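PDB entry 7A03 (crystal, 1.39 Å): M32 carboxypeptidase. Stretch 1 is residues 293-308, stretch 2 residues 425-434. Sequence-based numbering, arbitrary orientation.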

ATOM      1  N   LEU A 293       0.498  -5.123   4.998  1.00 14.92           N
ATOM      2  CA  LEU A 293       0.309  -4.035   4.042  1.00 15.17           C
ATOM      3  C   LEU A 293       1.574  -3.205   3.912  1.00 15.20           C
ATOM      4  O   LEU A 293       1.942  -2.788   2.809  1.00 15.22           O
ATOM      5  CB  LEU A 293      -0.838  -3.122   4.485  1.00 18.82           C
ATOM      6  CG  LEU A 293      -2.285  -3.555   4.237  1.00 22.66           C
ATOM      7  CD1 LEU A 293      -3.213  -2.507   4.840  1.00 25.63           C
ATOM      8  CD2 LEU A 293      -2.561  -3.714   2.760  1.00 22.29           C
ATOM      9  N   GLY A 294       2.250  -2.955   5.032  1.00 14.56           N
ATOM     10  CA  GLY A 294       3.497  -2.206   4.981  1.00 15.05           C
ATOM     11  C   GLY A 294       4.584  -2.905   4.182  1.00 13.85           C
ATOM     12  O   GLY A 294       5.280  -2.276   3.387  1.00 14.58           O
ATOM     13  N   ILE A 295       4.743  -4.213   4.374  1.00 16.11           N
ATOM     14  CA  ILE A 295       5.735  -4.939   3.582  1.00 12.18           C
ATOM     15  C   ILE A 295       5.332  -4.960   2.102  1.00 12.82           C
ATOM     16  O   ILE A 295       6.168  -4.793   1.203  1.00 12.50           O
ATOM     17  CB  ILE A 295       5.990  -6.341   4.181  1.00 13.71           C
ATOM     18  CG1 ILE A 295       6.570  -6.247   5.609  1.00 12.57           C
ATOM     19  CG2 ILE A 295       6.886  -7.175   3.247  1.00 14.23           C
ATOM     20  CD1 ILE A 295       7.911  -5.490   5.704  1.00 12.90           C
ATOM     21  N   HIS A 296       4.040  -5.120   1.813  1.00 13.69           N
ATOM     22  CA  HIS A 296       3.640  -5.062   0.412  1.00 13.15           C
ATOM     23  C   HIS A 296       3.972  -3.693  -0.195  1.00 13.58           C
ATOM     24  O   HIS A 296       4.527  -3.591  -1.310  1.00 12.31           O
ATOM     25  CB  HIS A 296       2.149  -5.378   0.293  1.00 15.18           C
ATOM     26  CG  HIS A 296       1.823  -6.271  -0.859  1.00 15.56           C
ATOM     27  ND1 HIS A 296       2.377  -6.110  -2.112  1.00 15.21           N
ATOM     28  CD2 HIS A 296       1.031  -7.364  -0.933  1.00 14.63           C
ATOM     29  CE1 HIS A 296       1.926  -7.064  -2.913  1.00 17.78           C
ATOM     30  NE2 HIS A 296       1.110  -7.836  -2.219  1.00 16.26           N
ATOM     31  N   GLU A 297       3.671  -2.622   0.552  1.00 13.25           N
ATOM     32  CA  GLU A 297       3.976  -1.292   0.058  1.00 15.47           C
ATOM     33  C   GLU A 297       5.483  -1.084  -0.096  1.00 13.61           C
ATOM     34  O   GLU A 297       5.911  -0.360  -0.999  1.00 13.00           O
ATOM     35  CB  GLU A 297       3.326  -0.236   0.965  1.00 14.83           C
ATOM     36  CG  GLU A 297       3.457   1.193   0.454  1.00 18.22           C
ATOM     37  CD  GLU A 297       2.445   1.517  -0.642  1.00 20.60           C
ATOM     38  OE1 GLU A 297       1.665   0.625  -1.028  1.00 23.26           O
ATOM     39  OE2 GLU A 297       2.430   2.670  -1.112  1.00 21.80           O
ATOM     40  N   SER A 298       6.303  -1.721   0.751  1.00 11.99           N
ATOM     41  CA  SER A 298       7.751  -1.615   0.576  1.00 12.72           C
ATOM     42  C   SER A 298       8.185  -2.183  -0.766  1.00 12.04           C
ATOM     43  O   SER A 298       9.140  -1.689  -1.379  1.00 12.19           O
ATOM     44  CB  SER A 298       8.507  -2.333   1.702  1.00 15.32           C
ATOM     45  OG  SER A 298       8.528  -3.750   1.527  1.00 15.23           O
ATOM     46  N   GLN A 299       7.512  -3.232  -1.229  1.00 12.83           N
ATOM     47  CA  GLN A 299       7.876  -3.785  -2.541  1.00 12.20           C
ATOM     48  C   GLN A 299       7.516  -2.835  -3.689  1.00 11.60           C
ATOM     49  O   GLN A 299       8.343  -2.586  -4.599  1.00 13.92           O
ATOM     50  CB  GLN A 299       7.186  -5.134  -2.712  1.00 13.92           C
ATOM     51  CG  GLN A 299       7.608  -6.128  -1.661  1.00 11.72           C
ATOM     52  CD  GLN A 299       9.113  -6.296  -1.635  1.00 12.37           C
ATOM     53  OE1 GLN A 299       9.689  -6.968  -2.490  1.00 13.06           O
ATOM     54  NE2 GLN A 299       9.767  -5.658  -0.656  1.00 13.30           N
ATOM     55  N   SER A 300       6.319  -2.245  -3.629  1.00 11.82           N
ATOM     56  CA  SER A 300       5.951  -1.277  -4.669  1.00 11.39           C
ATOM     57  C   SER A 300       6.871  -0.057  -4.682  1.00 13.63           C
ATOM     58  O   SER A 300       7.307   0.401  -5.754  1.00 12.90           O
ATOM     59  CB  SER A 300       4.478  -0.864  -4.562  1.00 14.16           C
ATOM     60  OG  SER A 300       4.222  -0.133  -3.379  1.00 16.93           O
ATOM     61  N   ARG A 301       7.180   0.486  -3.499  1.00 12.63           N
ATOM     62  CA  ARG A 301       7.998   1.690  -3.441  1.00 12.01           C
ATOM     63  C   ARG A 301       9.463   1.414  -3.753  1.00 13.64           C
ATOM     64  O   ARG A 301      10.134   2.282  -4.325  1.00 12.31           O
ATOM     65  CB  ARG A 301       7.889   2.350  -2.066  1.00 12.20           C
ATOM     66  CG  ARG A 301       6.519   2.967  -1.781  1.00 14.42           C
ATOM     67  CD  ARG A 301       6.095   4.014  -2.808  1.00 13.23           C
ATOM     68  NE  ARG A 301       4.959   4.783  -2.297  1.00 16.34           N
ATOM     69  CZ  ARG A 301       4.243   5.659  -2.994  1.00 15.11           C
ATOM     70  NH1 ARG A 301       3.278   6.326  -2.384  1.00 15.47           N
ATOM     71  NH2 ARG A 301       4.501   5.906  -4.276  1.00 16.59           N
ATOM     72  N   LEU A 302       9.980   0.236  -3.367  1.00 12.20           N
ATOM     73  CA  LEU A 302      11.375  -0.070  -3.656  1.00 12.39           C
ATOM     74  C   LEU A 302      11.600  -0.082  -5.151  1.00 12.30           C
ATOM     75  O   LEU A 302      12.585   0.493  -5.646  1.00 12.87           O
ATOM     76  CB  LEU A 302      11.762  -1.420  -3.053  1.00 12.43           C
ATOM     77  CG  LEU A 302      13.207  -1.901  -3.250  1.00 12.67           C
ATOM     78  CD1 LEU A 302      13.638  -2.738  -2.052  1.00 13.22           C
ATOM     79  CD2 LEU A 302      13.352  -2.722  -4.525  1.00 14.82           C
ATOM     80  N   TRP A 303      10.682  -0.715  -5.898  1.00 12.04           N
ATOM     81  CA  TRP A 303      10.882  -0.713  -7.344  1.00 13.17           C
ATOM     82  C   TRP A 303      10.548   0.637  -7.975  1.00 12.72           C
ATOM     83  O   TRP A 303      11.282   1.114  -8.853  1.00 12.10           O
ATOM     84  CB  TRP A 303      10.066  -1.826  -7.987  1.00 12.85           C
ATOM     85  CG  TRP A 303      10.616  -3.198  -7.766  1.00 11.77           C
ATOM     86  CD1 TRP A 303      10.250  -4.084  -6.798  1.00 11.74           C
ATOM     87  CD2 TRP A 303      11.619  -3.856  -8.552  1.00 11.89           C
ATOM     88  NE1 TRP A 303      10.940  -5.266  -6.944  1.00 12.32           N
ATOM     89  CE2 TRP A 303      11.808  -5.138  -7.999  1.00 11.92           C
ATOM     90  CE3 TRP A 303      12.381  -3.481  -9.669  1.00 13.72           C
ATOM     91  CZ2 TRP A 303      12.706  -6.060  -8.536  1.00 12.69           C
ATOM     92  CZ3 TRP A 303      13.280  -4.406 -10.200  1.00 12.60           C
ATOM     93  CH2 TRP A 303      13.443  -5.669  -9.625  1.00 12.92           C
ATOM     94  N   GLU A 304       9.473   1.286  -7.525  1.00 11.88           N
ATOM     95  CA  GLU A 304       9.055   2.528  -8.166  1.00 11.89           C
ATOM     96  C   GLU A 304      10.087   3.631  -7.974  1.00 13.24           C
ATOM     97  O   GLU A 304      10.373   4.397  -8.905  1.00 12.27           O
ATOM     98  CB  GLU A 304       7.704   2.975  -7.603  1.00 11.77           C
ATOM     99  CG  GLU A 304       7.210   4.262  -8.250  1.00 13.19           C
ATOM    100  CD  GLU A 304       6.173   4.996  -7.430  1.00 16.90           C
ATOM    101  OE1 GLU A 304       5.766   4.469  -6.376  1.00 14.77           O
ATOM    102  OE2 GLU A 304       5.780   6.116  -7.839  1.00 14.67           O
ATOM    103  N   ASN A 305      10.636   3.733  -6.767  1.00 12.73           N
ATOM    104  CA  ASN A 305      11.369   4.914  -6.337  1.00 12.65           C
ATOM    105  C   ASN A 305      12.846   4.635  -6.099  1.00 12.90           C
ATOM    106  O   ASN A 305      13.687   5.200  -6.797  1.00 13.12           O
ATOM    107  CB  ASN A 305      10.701   5.482  -5.083  1.00 12.70           C
ATOM    108  CG  ASN A 305       9.378   6.161  -5.395  1.00 13.75           C
ATOM    109  OD1 ASN A 305       9.056   6.415  -6.564  1.00 14.84           O
ATOM    110  ND2 ASN A 305       8.595   6.452  -4.357  1.00 15.00           N
ATOM    111  N   ASN A 306      13.183   3.773  -5.136  1.00 12.98           N
ATOM    112  CA  ASN A 306      14.595   3.510  -4.854  1.00 13.21           C
ATOM    113  C   ASN A 306      15.324   2.969  -6.078  1.00 15.39           C
ATOM    114  O   ASN A 306      16.514   3.257  -6.268  1.00 15.74           O
ATOM    115  CB  ASN A 306      14.729   2.556  -3.673  1.00 13.24           C
ATOM    116  CG  ASN A 306      13.993   3.057  -2.457  1.00 13.25           C
ATOM    117  OD1 ASN A 306      12.768   2.987  -2.395  1.00 13.72           O
ATOM    118  ND2 ASN A 306      14.732   3.622  -1.508  1.00 15.69           N
ATOM    119  N   VAL A 307      14.627   2.198  -6.919  1.00 14.48           N
ATOM    120  CA  VAL A 307      15.144   1.806  -8.225  1.00 14.56           C
ATOM    121  C   VAL A 307      14.641   2.775  -9.296  1.00 12.89           C
ATOM    122  O   VAL A 307      15.434   3.448  -9.967  1.00 13.61           O
ATOM    123  CB  VAL A 307      14.757   0.352  -8.549  1.00 13.50           C
ATOM    124  CG1 VAL A 307      15.254  -0.003  -9.935  1.00 15.08           C
ATOM    125  CG2 VAL A 307      15.338  -0.588  -7.491  1.00 14.97           C
ATOM    126  N   GLY A 308      13.318   2.881  -9.438  1.00 13.18           N
ATOM    127  CA  GLY A 308      12.717   3.465 -10.629  1.00 12.75           C
ATOM    128  C   GLY A 308      12.892   4.958 -10.789  1.00 12.71           C
ATOM    129  O   GLY A 308      12.609   5.479 -11.871  1.00 12.95           O
ATOM    130  N   GLY A 425       5.610   1.582   4.358  1.00 13.26           N
ATOM    131  CA  GLY A 425       6.088   0.927   3.159  1.00 13.94           C
ATOM    132  C   GLY A 425       7.292   1.651   2.600  1.00 12.62           C
ATOM    133  O   GLY A 425       8.340   1.045   2.348  1.00 13.51           O
ATOM    134  N   SER A 426       7.179   2.980   2.481  1.00 12.72           N
ATOM    135  CA  SER A 426       8.280   3.751   1.909  1.00 14.01           C
ATOM    136  C   SER A 426       9.542   3.600   2.742  1.00 14.00           C
ATOM    137  O   SER A 426      10.657   3.469   2.198  1.00 13.22           O
ATOM    138  CB  SER A 426       7.870   5.220   1.825  1.00 12.98           C
ATOM    139  OG  SER A 426       6.773   5.403   0.943  1.00 13.87           O
ATOM    140  N   PHE A 427       9.387   3.594   4.071  1.00 13.30           N
ATOM    141  CA  PHE A 427      10.574   3.584   4.909  1.00 13.60           C
ATOM    142  C   PHE A 427      11.206   2.203   4.897  1.00 13.79           C
ATOM    143  O   PHE A 427      12.440   2.078   4.805  1.00 13.75           O
ATOM    144  CB  PHE A 427      10.251   4.099   6.316  1.00 14.69           C
ATOM    145  CG  PHE A 427       9.591   5.458   6.324  1.00 13.89           C
ATOM    146  CD1 PHE A 427       9.769   6.349   5.273  1.00 13.87           C
ATOM    147  CD2 PHE A 427       8.771   5.839   7.380  1.00 15.10           C
ATOM    148  CE1 PHE A 427       9.142   7.597   5.268  1.00 13.96           C
ATOM    149  CE2 PHE A 427       8.145   7.090   7.380  1.00 15.11           C
ATOM    150  CZ  PHE A 427       8.330   7.965   6.325  1.00 14.39           C
ATOM    151  N   TYR A 428      10.367   1.153   4.852  1.00 13.70           N
ATOM    152  CA  TYR A 428      10.927  -0.184   4.699  1.00 15.42           C
ATOM    153  C   TYR A 428      11.626  -0.303   3.357  1.00 13.22           C
ATOM    154  O   TYR A 428      12.709  -0.903   3.261  1.00 14.04           O
ATOM    155  CB  TYR A 428       9.843  -1.261   4.795  1.00 13.08           C
ATOM    156  CG  TYR A 428       9.343  -1.615   6.181  1.00 14.75           C
ATOM    157  CD1 TYR A 428      10.204  -2.076   7.158  1.00 17.89           C
ATOM    158  CD2 TYR A 428       7.993  -1.521   6.485  1.00 15.91           C
ATOM    159  CE1 TYR A 428       9.727  -2.425   8.419  1.00 21.01           C
ATOM    160  CE2 TYR A 428       7.513  -1.855   7.733  1.00 23.99           C
ATOM    161  CZ  TYR A 428       8.380  -2.308   8.688  1.00 18.97           C
ATOM    162  OH  TYR A 428       7.907  -2.640   9.941  1.00 28.62           O
ATOM    163  N   ALA A 429      11.056   0.326   2.317  1.00 13.02           N
ATOM    164  CA  ALA A 429      11.671   0.197   1.005  1.00 12.95           C
ATOM    165  C   ALA A 429      13.092   0.729   1.039  1.00 13.25           C
ATOM    166  O   ALA A 429      14.030   0.060   0.566  1.00 13.97           O
ATOM    167  CB  ALA A 429      10.819   0.908  -0.050  1.00 12.74           C
ATOM    168  N   ALA A 430      13.284   1.877   1.705  1.00 13.46           N
ATOM    169  CA  ALA A 430      14.610   2.470   1.724  1.00 13.77           C
ATOM    170  C   ALA A 430      15.560   1.608   2.534  1.00 14.00           C
ATOM    171  O   ALA A 430      16.695   1.330   2.098  1.00 14.20           O
ATOM    172  CB  ALA A 430      14.532   3.886   2.301  1.00 13.96           C
ATOM    173  N   GLN A 431      15.066   1.084   3.658  1.00 14.90           N
ATOM    174  CA  GLN A 431      15.938   0.281   4.496  1.00 14.25           C
ATOM    175  C   GLN A 431      16.293  -1.005   3.776  1.00 14.44           C
ATOM    176  O   GLN A 431      17.453  -1.447   3.814  1.00 14.41           O
ATOM    177  CB  GLN A 431      15.255   0.011   5.839  1.00 14.57           C
ATOM    178  CG  GLN A 431      16.094  -0.754   6.848  1.00 14.58           C
ATOM    179  CD  GLN A 431      15.687  -0.445   8.279  1.00 14.75           C
ATOM    180  OE1 GLN A 431      14.979   0.540   8.535  1.00 17.99           O
ATOM    181  NE2 GLN A 431      16.135  -1.272   9.225  1.00 15.54           N
ATOM    182  N   PHE A 432      15.322  -1.578   3.045  1.00 13.96           N
ATOM    183  CA  PHE A 432      15.627  -2.816   2.348  1.00 13.75           C
ATOM    184  C   PHE A 432      16.588  -2.545   1.196  1.00 13.94           C
ATOM    185  O   PHE A 432      17.563  -3.290   1.009  1.00 15.15           O
ATOM    186  CB  PHE A 432      14.353  -3.502   1.832  1.00 13.58           C
ATOM    187  CG  PHE A 432      13.452  -4.064   2.912  1.00 14.65           C
ATOM    188  CD1 PHE A 432      13.952  -4.517   4.118  1.00 17.40           C
ATOM    189  CD2 PHE A 432      12.084  -4.149   2.694  1.00 14.96           C
ATOM    190  CE1 PHE A 432      13.103  -5.033   5.093  1.00 17.68           C
ATOM    191  CE2 PHE A 432      11.223  -4.670   3.676  1.00 14.12           C
ATOM    192  CZ  PHE A 432      11.733  -5.107   4.864  1.00 16.00           C
ATOM    193  N   PHE A 433      16.385  -1.440   0.459  1.00 13.74           N
ATOM    194  CA  PHE A 433      17.205  -1.278  -0.735  1.00 16.65           C
ATOM    195  C   PHE A 433      18.639  -0.944  -0.361  1.00 14.61           C
ATOM    196  O   PHE A 433      19.590  -1.506  -0.924  1.00 14.92           O
ATOM    197  CB  PHE A 433      16.629  -0.239  -1.691  1.00 13.63           C
ATOM    198  CG  PHE A 433      17.358  -0.179  -2.999  1.00 13.69           C
ATOM    199  CD1 PHE A 433      17.258  -1.226  -3.915  1.00 15.77           C
ATOM    200  CD2 PHE A 433      18.191   0.897  -3.300  1.00 16.14           C
ATOM    201  CE1 PHE A 433      17.971  -1.191  -5.105  1.00 14.21           C
ATOM    202  CE2 PHE A 433      18.876   0.936  -4.499  1.00 17.10           C
ATOM    203  CZ  PHE A 433      18.755  -0.109  -5.407  1.00 17.02           C
ATOM    204  N   THR A 434      18.813  -0.058   0.614  1.00 14.54           N
ATOM    205  CA  THR A 434      20.153   0.225   1.097  1.00 14.82           C
ATOM    206  C   THR A 434      20.826  -1.051   1.581  1.00 16.31           C
ATOM    207  O   THR A 434      21.998  -1.304   1.263  1.00 16.67           O
ATOM    208  CB  THR A 434      20.076   1.294   2.181  1.00 14.99           C
ATOM    209  OG1 THR A 434      19.601   2.506   1.585  1.00 17.59           O
ATOM    210  CG2 THR A 434      21.443   1.560   2.808  1.00 15.44           C
TER
HETATM  211  O   HOH W   1       3.572   4.683   0.032  1.00 20.68           O

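The first stretch is helical over most of its length, and the second is part of a longer helix; the two cross at -60°, their axes approaching to 7.1 Å. Gly 425 accommodates so close an approach: its CA lies 4.0 Å from Ser 298 CA, and a CB at this position would run into Glu 297 CG. The backbones meet there through two CA-H...O contacts of 3.3 Å each, Gly 425 CA to Gly 294 O and Ser 298 CA to Gly 425 O. No conventional hydrogen bond links the helices directly.

Small side chains interlock next. Ser 298 fits among Gly 425, Tyr 428, Ala 429 and Phe 432, its polarity satisfied within its own helix, where OG donates to Ile 295 O (2.6 Å). Ala 429 in turn enters a hole formed by Ser 298, Arg 301, Leu 302 and Asn 306. Phe 432 is a third knob, set among Ile 295, Ser 298, Gln 299 and Leu 302. Ile 295 CD1 sits over the face of Tyr 428, 4.0 Å from the ring centroid, and also meets the edge of Phe 432 (3.9 Å to CZ). Farther along, Leu 302 CD1 packs on Phe 433 CB (3.9 Å), while Val 307 CG2 reaches Phe 433 CE1 (3.6 Å).

Polar groups meet through a water: water 1 donates to Glu 297 OE2 (2.6 Å), accepts from Arg 301 NE (2.7 Å) and bonds weakly to Ser 426 OG (3.4 Å), bridging the helices.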